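Local coordinates for protein arginase (Medicago truncatula, PDB 6VSS) that hydrolyses L-arginine to urea and L-ornithine, and agmatine to urea and putrescine, as a homohexameric enzyme with two manganese ions per subunit, at residues 52-57 with 109-114; 61-66 with 148-153; 41-46 with 114-119; 141-146 with 170-175. All coordinates share one frame; numbering follows the deposited sequence.

Interaction 1 of 4, residues 52-57 with 109-114; sequences ELMRSL and DPRVIT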
loop_
_atom_site.group_PDB
_atom_site.type_symbol
_atom_site.label_atom_id
_atom_site.label_comp_id
_atom_site.label_asym_id
_atom_site.label_seq_id
_atom_site.Cartn_x
_atom_site.Cartn_y
_atom_site.Cartn_z
ATOM N N GLU B 52 34.203 -23.886 -14.794
ATOM C CA GLU B 52 34.938 -25.062 -14.259
ATOM C C GLU B 52 33.935 -25.949 -13.547
ATOM O O GLU B 52 33.976 -27.141 -13.729
ATOM C CB GLU B 52 36.000 -24.619 -13.249
ATOM C CG GLU B 52 37.230 -23.999 -13.885
ATOM C CD GLU B 52 38.280 -23.471 -12.909
ATOM O OE1 GLU B 52 39.174 -22.704 -13.364
ATOM O OE2 GLU B 52 38.229 -23.838 -11.695
ATOM N N LEU B 53 33.058 -25.341 -12.741
ATOM C CA LEU B 53 32.060 -26.130 -11.998
ATOM C C LEU B 53 31.276 -26.964 -13.016
ATOM O O LEU B 53 31.245 -28.197 -12.909
ATOM C CB LEU B 53 31.170 -25.189 -11.190
ATOM C CG LEU B 53 30.009 -25.891 -10.513
ATOM C CD1 LEU B 53 30.494 -27.114 -9.769
ATOM C CD2 LEU B 53 29.279 -24.949 -9.573
ATOM N N MET B 54 30.672 -26.317 -14.002
ATOM C CA MET B 54 29.843 -27.074 -14.961
ATOM C C MET B 54 30.716 -28.086 -15.691
ATOM O O MET B 54 30.255 -29.230 -15.840
ATOM C CB MET B 54 29.188 -26.146 -15.976
ATOM C CG MET B 54 28.427 -25.032 -15.325
ATOM S SD MET B 54 27.376 -25.489 -13.949
ATOM C CE MET B 54 27.255 -23.864 -13.200
ATOM N N ARG B 55 31.906 -27.666 -16.150
ATOM C CA ARG B 55 32.803 -28.549 -16.936
ATOM C C ARG B 55 33.239 -29.722 -16.038
ATOM O O ARG B 55 33.606 -30.798 -16.575
ATOM C CB ARG B 55 34.002 -27.804 -17.536
ATOM C CG ARG B 55 33.678 -27.165 -18.873
ATOM C CD ARG B 55 34.850 -26.519 -19.575
ATOM N NE ARG B 55 35.767 -25.816 -18.697
ATOM C CZ ARG B 55 35.631 -24.557 -18.284
ATOM N NH1 ARG B 55 34.566 -23.839 -18.600
ATOM N NH2 ARG B 55 36.549 -24.012 -17.508
ATOM N N SER B 56 33.170 -29.595 -14.718
ATOM C CA SER B 56 33.567 -30.757 -13.906
ATOM C C SER B 56 32.336 -31.607 -13.547
ATOM O O SER B 56 32.496 -32.837 -13.397
ATOM C CB SER B 56 34.410 -30.328 -12.777
ATOM O OG SER B 56 33.686 -29.491 -11.961
ATOM N N LEU B 57 31.127 -31.049 -13.512
ATOM C CA LEU B 57 29.915 -31.894 -13.332
ATOM C C LEU B 57 29.665 -32.783 -14.556
ATOM O O LEU B 57 29.112 -33.863 -14.381
ATOM C CB LEU B 57 28.725 -30.976 -13.115
ATOM C CG LEU B 57 28.773 -30.186 -11.821
ATOM C CD1 LEU B 57 27.586 -29.244 -11.770
ATOM C CD2 LEU B 57 28.815 -31.130 -10.627
ATOM N N ASP B 109 20.065 -27.755 -9.825
ATOM C CA ASP B 109 21.206 -28.192 -10.649
ATOM C C ASP B 109 21.895 -26.935 -11.187
ATOM O O ASP B 109 21.291 -26.178 -11.916
ATOM C CB ASP B 109 20.716 -29.216 -11.660
ATOM C CG ASP B 109 21.795 -29.828 -12.528
ATOM O OD1 ASP B 109 22.928 -29.277 -12.590
ATOM O OD2 ASP B 109 21.475 -30.827 -13.195
ATOM N N PRO B 110 23.179 -26.652 -10.850
ATOM C CA PRO B 110 23.904 -25.520 -11.408
ATOM C C PRO B 110 24.021 -25.516 -12.929
ATOM O O PRO B 110 24.239 -24.459 -13.495
ATOM C CB PRO B 110 25.314 -25.660 -10.842
ATOM C CG PRO B 110 25.103 -26.407 -9.566
ATOM C CD PRO B 110 24.000 -27.384 -9.882
ATOM N N ARG B 111 23.837 -26.663 -13.559
ATOM C CA ARG B 111 23.977 -26.764 -15.024
ATOM C C ARG B 111 22.716 -26.180 -15.658
ATOM O O ARG B 111 22.727 -25.869 -16.801
ATOM C CB ARG B 111 24.190 -28.226 -15.406
ATOM C CG ARG B 111 25.455 -28.831 -14.818
ATOM C CD ARG B 111 25.508 -30.323 -15.119
ATOM N NE ARG B 111 24.424 -31.006 -14.435
ATOM C CZ ARG B 111 24.314 -32.320 -14.325
ATOM N NH1 ARG B 111 25.237 -33.112 -14.855
ATOM N NH2 ARG B 111 23.268 -32.837 -13.694
ATOM N N VAL B 112 21.647 -26.063 -14.895
ATOM C CA VAL B 112 20.391 -25.438 -15.381
ATOM C C VAL B 112 20.480 -23.923 -15.238
ATOM O O VAL B 112 20.029 -23.222 -16.136
ATOM C CB VAL B 112 19.189 -25.994 -14.617
ATOM C CG1 VAL B 112 17.921 -25.326 -15.101
ATOM C CG2 VAL B 112 19.138 -27.499 -14.780
ATOM N N ILE B 113 20.979 -23.428 -14.115
ATOM C CA ILE B 113 21.066 -21.951 -13.914
ATOM C C ILE B 113 22.135 -21.634 -12.877
ATOM O O ILE B 113 22.260 -22.350 -11.882
ATOM C CB ILE B 113 19.692 -21.360 -13.557
ATOM C CG1 ILE B 113 19.726 -19.836 -13.672
ATOM C CG2 ILE B 113 19.252 -21.847 -12.160
ATOM C CD1 ILE B 113 18.436 -19.197 -13.285
ATOM N N THR B 114 22.904 -20.584 -13.138
ATOM C CA THR B 114 23.959 -20.169 -12.210
ATOM C C THR B 114 24.044 -18.640 -12.230
ATOM O O THR B 114 23.846 -18.040 -13.298
ATOM C CB THR B 114 25.239 -20.928 -12.589
ATOM O OG1 THR B 114 26.155 -20.791 -11.519
ATOM C CG2 THR B 114 25.938 -20.377 -13.800
#
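Asp109 OD1 is the best-held polar atom, gripped by two N-H groups of Arg111. The backbone N of Arg111 binds OD1 at 2.9 Å from above the carboxylate plane, which closes an Asx turn, and NE reaches the syn lone pair. NH2 takes the other oxygen, Asp109 OD2, at 2.7 Å, so the guanidinium meets the carboxylate side-on in a two-pronged salt bridge. This turn leads into 113-118, an outermost strand of the parallel sheet in the arginase α/β fold, and the end of helix 25-57 packs on the turn, mainly through apolar side chains. Arg111 offers CG to Leu57 CD1 at 3.7 Å; beyond it the bend at chi3 (-65°) swings the guanidinium back onto Asp109, while NH1 turns to the carbonyl of Gly58. Pro110 CB lies among Leu53, Met54 and Leu57. Met54 reaches farther, to Thr114: CG stands beside its own backbone N, and the bend at chi2 (-45°) carries the sulfur past Pro110, 3.7 Å from Arg111 N to Met54 SD. Thr114 OG1 is bound by Lys50. The Met54 methyl ends wedged between two residues, with CE 3.1 Å from Pro110 O and 3.6 Å from Thr114 CB.

Interaction 2 of 4, residues 61-66 with 148-153; sequences AATSSL and EDPLRP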
loop_
_atom_site.group_PDB
_atom_site.type_symbol
_atom_site.label_atom_id
_atom_site.label_comp_id
_atom_site.label_asym_id
_atom_site.label_seq_id
_atom_site.Cartn_x
_atom_site.Cartn_y
_atom_site.Cartn_z
ATOM N N ALA B 61 25.547 -29.188 -22.164
ATOM C CA ALA B 61 25.845 -28.521 -23.436
ATOM C C ALA B 61 25.741 -27.021 -23.223
ATOM O O ALA B 61 26.485 -26.308 -23.880
ATOM C CB ALA B 61 24.876 -28.977 -24.492
ATOM N N ALA B 62 24.833 -26.551 -22.363
ATOM C CA ALA B 62 24.702 -25.096 -22.117
ATOM C C ALA B 62 24.125 -24.840 -20.729
ATOM O O ALA B 62 23.252 -25.646 -20.260
ATOM C CB ALA B 62 23.871 -24.422 -23.194
ATOM N N THR B 63 24.611 -23.761 -20.105
ATOM C CA THR B 63 24.144 -23.285 -18.789
ATOM C C THR B 63 23.817 -21.788 -18.834
ATOM O O THR B 63 24.709 -20.934 -19.089
ATOM C CB THR B 63 25.131 -23.724 -17.702
ATOM O OG1 THR B 63 25.064 -25.154 -17.612
ATOM C CG2 THR B 63 24.826 -23.081 -16.361
ATOM N N SER B 64 22.555 -21.486 -18.554
ATOM C CA SER B 64 22.047 -20.103 -18.412
ATOM C C SER B 64 22.766 -19.489 -17.192
ATOM O O SER B 64 22.683 -20.046 -16.072
ATOM C CB SER B 64 20.509 -20.069 -18.294
ATOM O OG SER B 64 19.863 -20.551 -19.457
ATOM N N SER B 65 23.450 -18.375 -17.421
ATOM C CA SER B 65 24.392 -17.702 -16.499
ATOM C C SER B 65 23.984 -16.237 -16.322
ATOM O O SER B 65 23.950 -15.472 -17.339
ATOM C CB SER B 65 25.778 -17.860 -17.034
ATOM O OG SER B 65 25.958 -19.239 -17.307
ATOM N N LEU B 66 23.541 -15.893 -15.095
ATOM C CA LEU B 66 22.979 -14.570 -14.811
ATOM C C LEU B 66 24.127 -13.576 -14.770
ATOM O O LEU B 66 25.023 -13.713 -13.952
ATOM C CB LEU B 66 22.208 -14.616 -13.494
ATOM C CG LEU B 66 21.162 -15.713 -13.426
ATOM C CD1 LEU B 66 20.221 -15.534 -12.238
ATOM C CD2 LEU B 66 20.379 -15.723 -14.698
ATOM N N GLU B 148 33.468 -18.733 -21.407
ATOM C CA GLU B 148 33.465 -19.870 -20.463
ATOM C C GLU B 148 32.382 -20.886 -20.822
ATOM O O GLU B 148 31.522 -21.099 -20.000
ATOM C CB GLU B 148 33.245 -19.336 -19.042
ATOM C CG GLU B 148 34.498 -18.731 -18.456
ATOM C CD GLU B 148 35.591 -19.747 -18.177
ATOM O OE1 GLU B 148 35.285 -20.953 -18.052
ATOM O OE2 GLU B 148 36.744 -19.320 -18.119
ATOM N N ASP B 149 32.535 -21.576 -21.954
ATOM C CA ASP B 149 31.543 -22.603 -22.359
ATOM C C ASP B 149 31.508 -23.650 -21.243
ATOM O O ASP B 149 32.584 -24.005 -20.744
ATOM C CB ASP B 149 31.950 -23.269 -23.675
ATOM C CG ASP B 149 32.638 -24.612 -23.482
ATOM O OD1 ASP B 149 31.928 -25.597 -23.202
ATOM O OD2 ASP B 149 33.876 -24.659 -23.598
ATOM N N PRO B 150 30.331 -24.148 -20.813
ATOM C CA PRO B 150 29.103 -24.095 -21.600
ATOM C C PRO B 150 28.185 -22.938 -21.177
ATOM O O PRO B 150 27.011 -23.011 -21.459
ATOM C CB PRO B 150 28.455 -25.427 -21.209
ATOM C CG PRO B 150 28.810 -25.594 -19.748
ATOM C CD PRO B 150 30.130 -24.873 -19.560
ATOM N N LEU B 151 28.731 -21.938 -20.476
ATOM C CA LEU B 151 27.912 -20.808 -19.968
ATOM C C LEU B 151 27.325 -20.050 -21.150
ATOM O O LEU B 151 28.061 -19.799 -22.147
ATOM C CB LEU B 151 28.755 -19.841 -19.145
ATOM C CG LEU B 151 29.513 -20.431 -17.958
ATOM C CD1 LEU B 151 30.048 -19.297 -17.102
ATOM C CD2 LEU B 151 28.633 -21.371 -17.153
ATOM N N ARG B 152 26.076 -19.625 -21.000
ATOM C CA ARG B 152 25.349 -18.765 -21.960
ATOM C C ARG B 152 24.720 -17.605 -21.163
ATOM O O ARG B 152 24.087 -17.855 -20.145
ATOM C CB ARG B 152 24.365 -19.556 -22.814
ATOM C CG ARG B 152 25.019 -20.498 -23.808
ATOM C CD ARG B 152 24.031 -21.019 -24.827
ATOM N NE ARG B 152 24.633 -22.101 -25.573
ATOM C CZ ARG B 152 24.234 -22.578 -26.734
ATOM N NH1 ARG B 152 23.181 -22.088 -27.350
ATOM N NH2 ARG B 152 24.899 -23.572 -27.284
ATOM N N PRO B 153 24.904 -16.360 -21.622
ATOM C CA PRO B 153 24.504 -15.162 -20.884
ATOM C C PRO B 153 22.989 -14.932 -20.860
ATOM O O PRO B 153 22.375 -14.774 -21.925
ATOM C CB PRO B 153 25.188 -14.037 -21.660
ATOM C CG PRO B 153 25.199 -14.570 -23.044
ATOM C CD PRO B 153 25.639 -16.006 -22.835
HETATM O O HOH W 1 27.188 -23.708 -24.650
#
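The guanidinium of Arg152 has a water at its edge, in plane, which accepts from NE at 3.2 Å and donates to Ala61 O and Pro150 O. Ala62 CB approaches the same group obliquely, 3.4 Å from Arg152 NE, beside a side chain extended from CG to NE; NH1 goes on to a salt bridge with Asp304. Next to this group, strands 63-69 and 151-157 pair in parallel within the central sheet, twisted by 51° over these short segments. Three backbone bonds join them: Thr63 N to Pro150 O, Arg152 N to Thr63 O at 2.7 Å, and Ser65 N to Arg152 O, the last nearly along the C=O axis. Thr63, Ser65, Leu151 and Pro153 share one face, where Leu151 CB and CD2 each lie 3.4 Å from Ser65 OG. That hydroxyl, beside its own backbone N (chi1 -51°), donates to Thr63 O at 2.8 Å. Before the strand, Pro150 follows a cis peptide bond and sets CB against Ala61 O, while Ala61 and Ala62 form a classic bulge opposite Lys341. Thr63 O accepts two hydrogen bonds, from Arg152 N and Ser65 OG, so the buried Ser65 hydroxyl has its donor bond met within its own strand.

Interaction 3 of 4, residues 41-46 with 114-119; sequences TFIRER and TNVGDV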
loop_
_atom_site.group_PDB
_atom_site.type_symbol
_atom_site.label_atom_id
_atom_site.label_comp_id
_atom_site.label_asym_id
_atom_site.label_seq_id
_atom_site.Cartn_x
_atom_site.Cartn_y
_atom_site.Cartn_z
ATOM N N THR B 41 37.962 -8.136 -14.487
ATOM C CA THR B 41 38.648 -9.221 -13.749
ATOM C C THR B 41 37.673 -9.849 -12.737
ATOM O O THR B 41 37.664 -11.050 -12.659
ATOM C CB THR B 41 39.925 -8.669 -13.128
ATOM O OG1 THR B 41 40.655 -8.082 -14.206
ATOM C CG2 THR B 41 40.750 -9.722 -12.434
ATOM N N PHE B 42 36.860 -9.093 -11.990
ATOM C CA PHE B 42 35.924 -9.709 -11.008
ATOM C C PHE B 42 34.977 -10.636 -11.782
ATOM O O PHE B 42 34.801 -11.836 -11.378
ATOM C CB PHE B 42 35.103 -8.677 -10.228
ATOM C CG PHE B 42 34.127 -9.285 -9.262
ATOM C CD1 PHE B 42 34.556 -9.790 -8.043
ATOM C CD2 PHE B 42 32.791 -9.343 -9.548
ATOM C CE1 PHE B 42 33.661 -10.340 -7.133
ATOM C CE2 PHE B 42 31.895 -9.892 -8.647
ATOM C CZ PHE B 42 32.336 -10.404 -7.453
ATOM N N ILE B 43 34.371 -10.096 -12.853
ATOM C CA ILE B 43 33.442 -10.860 -13.746
ATOM C C ILE B 43 34.232 -12.041 -14.323
ATOM O O ILE B 43 33.699 -13.132 -14.339
ATOM C CB ILE B 43 32.759 -10.013 -14.867
ATOM C CG1 ILE B 43 31.956 -8.804 -14.366
ATOM C CG2 ILE B 43 31.905 -10.904 -15.769
ATOM C CD1 ILE B 43 30.645 -9.126 -13.674
ATOM N N ARG B 44 35.480 -11.834 -14.751
ATOM C CA ARG B 44 36.290 -12.934 -15.342
ATOM C C ARG B 44 36.315 -14.080 -14.322
ATOM O O ARG B 44 36.051 -15.204 -14.727
ATOM C CB ARG B 44 37.716 -12.511 -15.750
ATOM C CG ARG B 44 38.513 -13.618 -16.434
ATOM C CD ARG B 44 39.811 -13.208 -17.158
ATOM N NE ARG B 44 39.700 -11.907 -17.824
ATOM C CZ ARG B 44 40.282 -10.752 -17.429
ATOM N NH1 ARG B 44 40.031 -9.623 -18.079
ATOM N NH2 ARG B 44 41.102 -10.707 -16.382
ATOM N N GLU B 45 36.604 -13.788 -13.065
ATOM C CA GLU B 45 36.847 -14.819 -12.016
ATOM C C GLU B 45 35.530 -15.494 -11.628
ATOM O O GLU B 45 35.528 -16.709 -11.342
ATOM C CB GLU B 45 37.497 -14.210 -10.774
ATOM C CG GLU B 45 38.901 -13.661 -11.029
ATOM C CD GLU B 45 39.882 -14.742 -11.403
ATOM O OE1 GLU B 45 39.646 -15.893 -10.967
ATOM O OE2 GLU B 45 40.879 -14.437 -12.136
ATOM N N ARG B 46 34.423 -14.756 -11.632
ATOM C CA ARG B 46 33.145 -15.439 -11.308
ATOM C C ARG B 46 32.801 -16.348 -12.479
ATOM O O ARG B 46 32.346 -17.479 -12.230
ATOM C CB ARG B 46 32.078 -14.412 -10.944
ATOM C CG ARG B 46 32.338 -13.808 -9.577
ATOM C CD ARG B 46 31.670 -14.617 -8.473
ATOM N NE ARG B 46 30.252 -14.855 -8.660
ATOM C CZ ARG B 46 29.587 -15.873 -8.133
ATOM N NH1 ARG B 46 30.187 -16.719 -7.297
ATOM N NH2 ARG B 46 28.294 -15.997 -8.386
ATOM N N THR B 114 22.904 -20.584 -13.138
ATOM C CA THR B 114 23.959 -20.169 -12.210
ATOM C C THR B 114 24.044 -18.640 -12.230
ATOM O O THR B 114 23.846 -18.040 -13.298
ATOM C CB THR B 114 25.239 -20.928 -12.589
ATOM O OG1 THR B 114 26.155 -20.791 -11.519
ATOM C CG2 THR B 114 25.938 -20.377 -13.800
ATOM N N ASN B 115 24.480 -18.051 -11.124
ATOM C CA ASN B 115 24.745 -16.596 -11.036
ATOM C C ASN B 115 26.217 -16.331 -11.338
ATOM O O ASN B 115 27.038 -16.949 -10.708
ATOM C CB ASN B 115 24.396 -16.050 -9.662
ATOM C CG ASN B 115 24.534 -14.540 -9.622
ATOM O OD1 ASN B 115 24.331 -13.838 -10.624
ATOM N ND2 ASN B 115 24.913 -14.021 -8.477
ATOM N N VAL B 116 26.534 -15.401 -12.214
ATOM C CA VAL B 116 27.927 -14.915 -12.406
ATOM C C VAL B 116 28.072 -13.656 -11.549
ATOM O O VAL B 116 28.802 -13.704 -10.560
ATOM C CB VAL B 116 28.250 -14.652 -13.884
ATOM C CG1 VAL B 116 29.520 -13.822 -14.052
ATOM C CG2 VAL B 116 28.358 -15.944 -14.677
ATOM N N GLY B 117 27.275 -12.618 -11.822
ATOM C CA GLY B 117 27.196 -11.442 -10.938
ATOM C C GLY B 117 26.819 -10.182 -11.686
ATOM O O GLY B 117 26.279 -10.301 -12.761
ATOM N N ASP B 118 27.049 -9.025 -11.070
ATOM C CA ASP B 118 26.564 -7.729 -11.533
ATOM C C ASP B 118 27.789 -6.966 -12.021
ATOM O O ASP B 118 28.797 -6.942 -11.313
ATOM C CB ASP B 118 25.806 -6.997 -10.424
ATOM C CG ASP B 118 24.448 -7.575 -10.109
ATOM O OD1 ASP B 118 24.085 -8.588 -10.688
ATOM O OD2 ASP B 118 23.758 -6.988 -9.290
ATOM N N VAL B 119 27.707 -6.397 -13.212
ATOM C CA VAL B 119 28.623 -5.305 -13.633
ATOM C C VAL B 119 28.338 -4.101 -12.735
ATOM O O VAL B 119 27.220 -3.593 -12.775
ATOM C CB VAL B 119 28.429 -4.895 -15.095
ATOM C CG1 VAL B 119 29.347 -3.717 -15.451
ATOM C CG2 VAL B 119 28.616 -6.083 -16.033
#
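Val116, Arg46 and Ile43 carry most of this contact, in which helix 25-57 flanks strand 113-118, at one margin of the parallel sheet of the arginase α/β fold. The short segments run almost antiparallel (174°), their axes 7.8 Å apart. Val116 CG1, anti to its backbone N, lies between the two helix residues, 4.1 Å from both Ile43 CG2 and Arg46 CB. Ile43 crosses Val116 at about a right angle, and its CD1 extends along the strand to Asp118 O at 3.7 Å, near the Val119 side chain. Arg46 CG lies over one face of the Phe42 ring, offset toward the rim; beyond it, bends at chi2 (-89°) and chi3 (-53°) turn the chain. They bring the guanidinium edge-on to the carbonyl of Val116, with NE in the carbonyl plane. NH2 adds a weak bond to the same oxygen and forms a salt bridge with Asp126 of a second subunit, so this arginine ties helix, edge strand and hexamer neighbour together. The buried charge is probably offset by that aspartate. Gly117, with backbone angles that would jam a CB against the preceding carbonyl, presents its backbone to Ile43 CD1. The bond from Arg46 NE to Val116 O is short, 2.7 Å.

Interaction 4 of 4, residues 141-146 with 170-175; sequences SVKLVM and VSEKLG
Helices 131-146 and 163-174 lie side by side on one face of the parallel sheet, as the helices before and after strand 151-157 in the βαβ topology of the arginase fold. Their short segments cross at -44°, with axes 9.9 Å apart. Gly175, with positive phi, ends helix 163-174 in a Schellman motif.

The apolar part is centred on Met146, whose chain runs out extended and then bends at chi3 (74°). Its SD comes to 3.8 Å from Val170 CA, and its CE touches Leu174 CD2 at 3.9 Å, the two side chains crossing at about a right angle. Deeper, against the sheet, Val142 CG1 meets Val170 CG2 at 4.2 Å, and Pro153 of the strand lies against both Val142 and Met146. Along the outer side, Lys173 slides past Met146 in the opposite direction, its methylenes on the methionine: CD is 4.0 Å from Met146 CB. The bends of Lys173 then lead its ammonium to a salt bridge with Asp147, just past the end of the first helix.

The charged part is a second salt bridge. Both lysines have acidic partners, which probably eases the repulsion between two like charges 5.9 Å apart, Lys143 NZ to Lys173 NZ. Lys143 stretches out with its chain extended beyond CG, and its ammonium meets the Glu172 carboxylate from above the plane, Lys143 NZ standing 2.9 Å from Glu172 OE1.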
loop_
_atom_site.group_PDB
_atom_site.type_symbol
_atom_site.label_atom_id
_atom_site.label_comp_id
_atom_site.label_asym_id
_atom_site.label_seq_id
_atom_site.Cartn_x
_atom_site.Cartn_y
_atom_site.Cartn_z
ATOM N N SER B 141 31.841 -7.759 -20.630
ATOM C CA SER B 141 31.211 -8.611 -19.597
ATOM C C SER B 141 30.514 -9.801 -20.245
ATOM O O SER B 141 30.800 -10.952 -19.843
ATOM C CB SER B 141 30.299 -7.818 -18.730
ATOM O OG SER B 141 31.099 -6.906 -17.981
ATOM N N VAL B 142 29.679 -9.545 -21.239
ATOM C CA VAL B 142 28.956 -10.624 -21.968
ATOM C C VAL B 142 29.964 -11.606 -22.554
ATOM O O VAL B 142 29.764 -12.790 -22.366
ATOM C CB VAL B 142 27.990 -10.071 -23.037
ATOM C CG1 VAL B 142 27.367 -11.200 -23.826
ATOM C CG2 VAL B 142 26.895 -9.191 -22.429
ATOM N N LYS B 143 31.056 -11.109 -23.140
ATOM C CA LYS B 143 32.050 -11.941 -23.864
ATOM C C LYS B 143 32.794 -12.841 -22.873
ATOM O O LYS B 143 33.059 -14.025 -23.234
ATOM C CB LYS B 143 33.007 -11.041 -24.666
ATOM C CG LYS B 143 32.373 -10.349 -25.858
ATOM C CD LYS B 143 33.364 -9.587 -26.765
ATOM C CE LYS B 143 32.642 -9.035 -27.976
ATOM N NZ LYS B 143 33.522 -8.259 -28.876
ATOM N N LEU B 144 33.095 -12.308 -21.680
ATOM C CA LEU B 144 33.749 -13.051 -20.586
ATOM C C LEU B 144 32.850 -14.232 -20.170
ATOM O O LEU B 144 33.430 -15.300 -19.955
ATOM C CB LEU B 144 34.122 -12.113 -19.422
ATOM C CG LEU B 144 35.259 -11.113 -19.720
ATOM C CD1 LEU B 144 35.353 -10.007 -18.683
ATOM C CD2 LEU B 144 36.626 -11.817 -19.818
ATOM N N VAL B 145 31.512 -14.107 -20.159
ATOM C CA VAL B 145 30.615 -15.274 -19.841
ATOM C C VAL B 145 30.640 -16.269 -21.016
ATOM O O VAL B 145 30.799 -17.492 -20.827
ATOM C CB VAL B 145 29.178 -14.821 -19.499
ATOM C CG1 VAL B 145 28.249 -15.994 -19.242
ATOM C CG2 VAL B 145 29.165 -13.879 -18.328
ATOM N N MET B 146 30.579 -15.750 -22.225
ATOM C CA MET B 146 30.455 -16.581 -23.441
ATOM C C MET B 146 31.738 -17.380 -23.620
ATOM O O MET B 146 31.625 -18.519 -24.133
ATOM C CB MET B 146 30.213 -15.723 -24.680
ATOM C CG MET B 146 28.879 -15.052 -24.647
ATOM S SD MET B 146 28.496 -14.212 -26.189
ATOM C CE MET B 146 28.149 -15.666 -27.179
ATOM N N VAL B 170 27.075 -10.649 -28.306
ATOM C CA VAL B 170 26.709 -12.030 -28.714
ATOM C C VAL B 170 27.078 -12.260 -30.190
ATOM O O VAL B 170 27.724 -13.260 -30.502
ATOM C CB VAL B 170 25.232 -12.316 -28.473
ATOM C CG1 VAL B 170 24.883 -13.644 -29.081
ATOM C CG2 VAL B 170 24.880 -12.294 -26.981
ATOM N N SER B 171 26.661 -11.353 -31.054
ATOM C CA SER B 171 26.839 -11.384 -32.521
ATOM C C SER B 171 28.316 -11.347 -32.879
ATOM O O SER B 171 28.701 -12.041 -33.834
ATOM C CB SER B 171 26.146 -10.227 -33.173
ATOM O OG SER B 171 26.304 -10.269 -34.592
ATOM N N GLU B 172 29.074 -10.483 -32.221
ATOM C CA GLU B 172 30.501 -10.283 -32.544
ATOM C C GLU B 172 31.224 -11.545 -32.088
ATOM O O GLU B 172 32.056 -12.051 -32.859
ATOM C CB GLU B 172 31.072 -9.060 -31.844
ATOM C CG GLU B 172 30.733 -7.751 -32.485
ATOM C CD GLU B 172 31.177 -6.571 -31.648
ATOM O OE1 GLU B 172 31.595 -6.777 -30.500
ATOM O OE2 GLU B 172 31.115 -5.440 -32.155
ATOM N N LYS B 173 30.885 -12.067 -30.902
ATOM C CA LYS B 173 31.546 -13.302 -30.431
ATOM C C LYS B 173 31.115 -14.488 -31.308
ATOM O O LYS B 173 31.973 -15.340 -31.564
ATOM C CB LYS B 173 31.343 -13.566 -28.943
ATOM C CG LYS B 173 31.947 -14.900 -28.477
ATOM C CD LYS B 173 32.994 -14.800 -27.392
ATOM C CE LYS B 173 34.323 -14.361 -27.947
ATOM N NZ LYS B 173 35.092 -13.569 -26.962
ATOM N N LEU B 174 29.859 -14.588 -31.763
ATOM C CA LEU B 174 29.444 -15.792 -32.539
ATOM C C LEU B 174 29.995 -15.679 -33.955
ATOM O O LEU B 174 30.115 -16.721 -34.597
ATOM C CB LEU B 174 27.931 -15.983 -32.523
ATOM C CG LEU B 174 27.354 -16.413 -31.173
ATOM C CD1 LEU B 174 25.896 -16.832 -31.280
ATOM C CD2 LEU B 174 28.158 -17.541 -30.585
ATOM N N GLY B 175 30.337 -14.464 -34.366
ATOM C CA GLY B 175 30.747 -14.112 -35.735
ATOM C C GLY B 175 29.576 -13.971 -36.695
ATOM O O GLY B 175 29.753 -14.303 -37.850
#

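How the interactions relate
Interactions 1 and 3 join the same two elements, helix 25-57 and edge strand 113-118, interaction 1 at the turn leading into the strand, interaction 3 along the strand itself; both touch the second subunit, but 3 is buried and 1, mainly apolar across its segments, only partly so. Interaction 2 is the sheet interior, held by backbone bonds. Strand 63-69 lies between 113-118 and 151-157: Leu66 N bonds probably to Thr114 O, and Thr63 OG1 to Arg111 O, tying interaction 2 to 1 and, through Thr114, to 3. Interaction 4 packs helix on helix over the same sheet, touching interaction 2 through Val145 and interaction 3 through Ser141; its salt bridge lies toward the outer side.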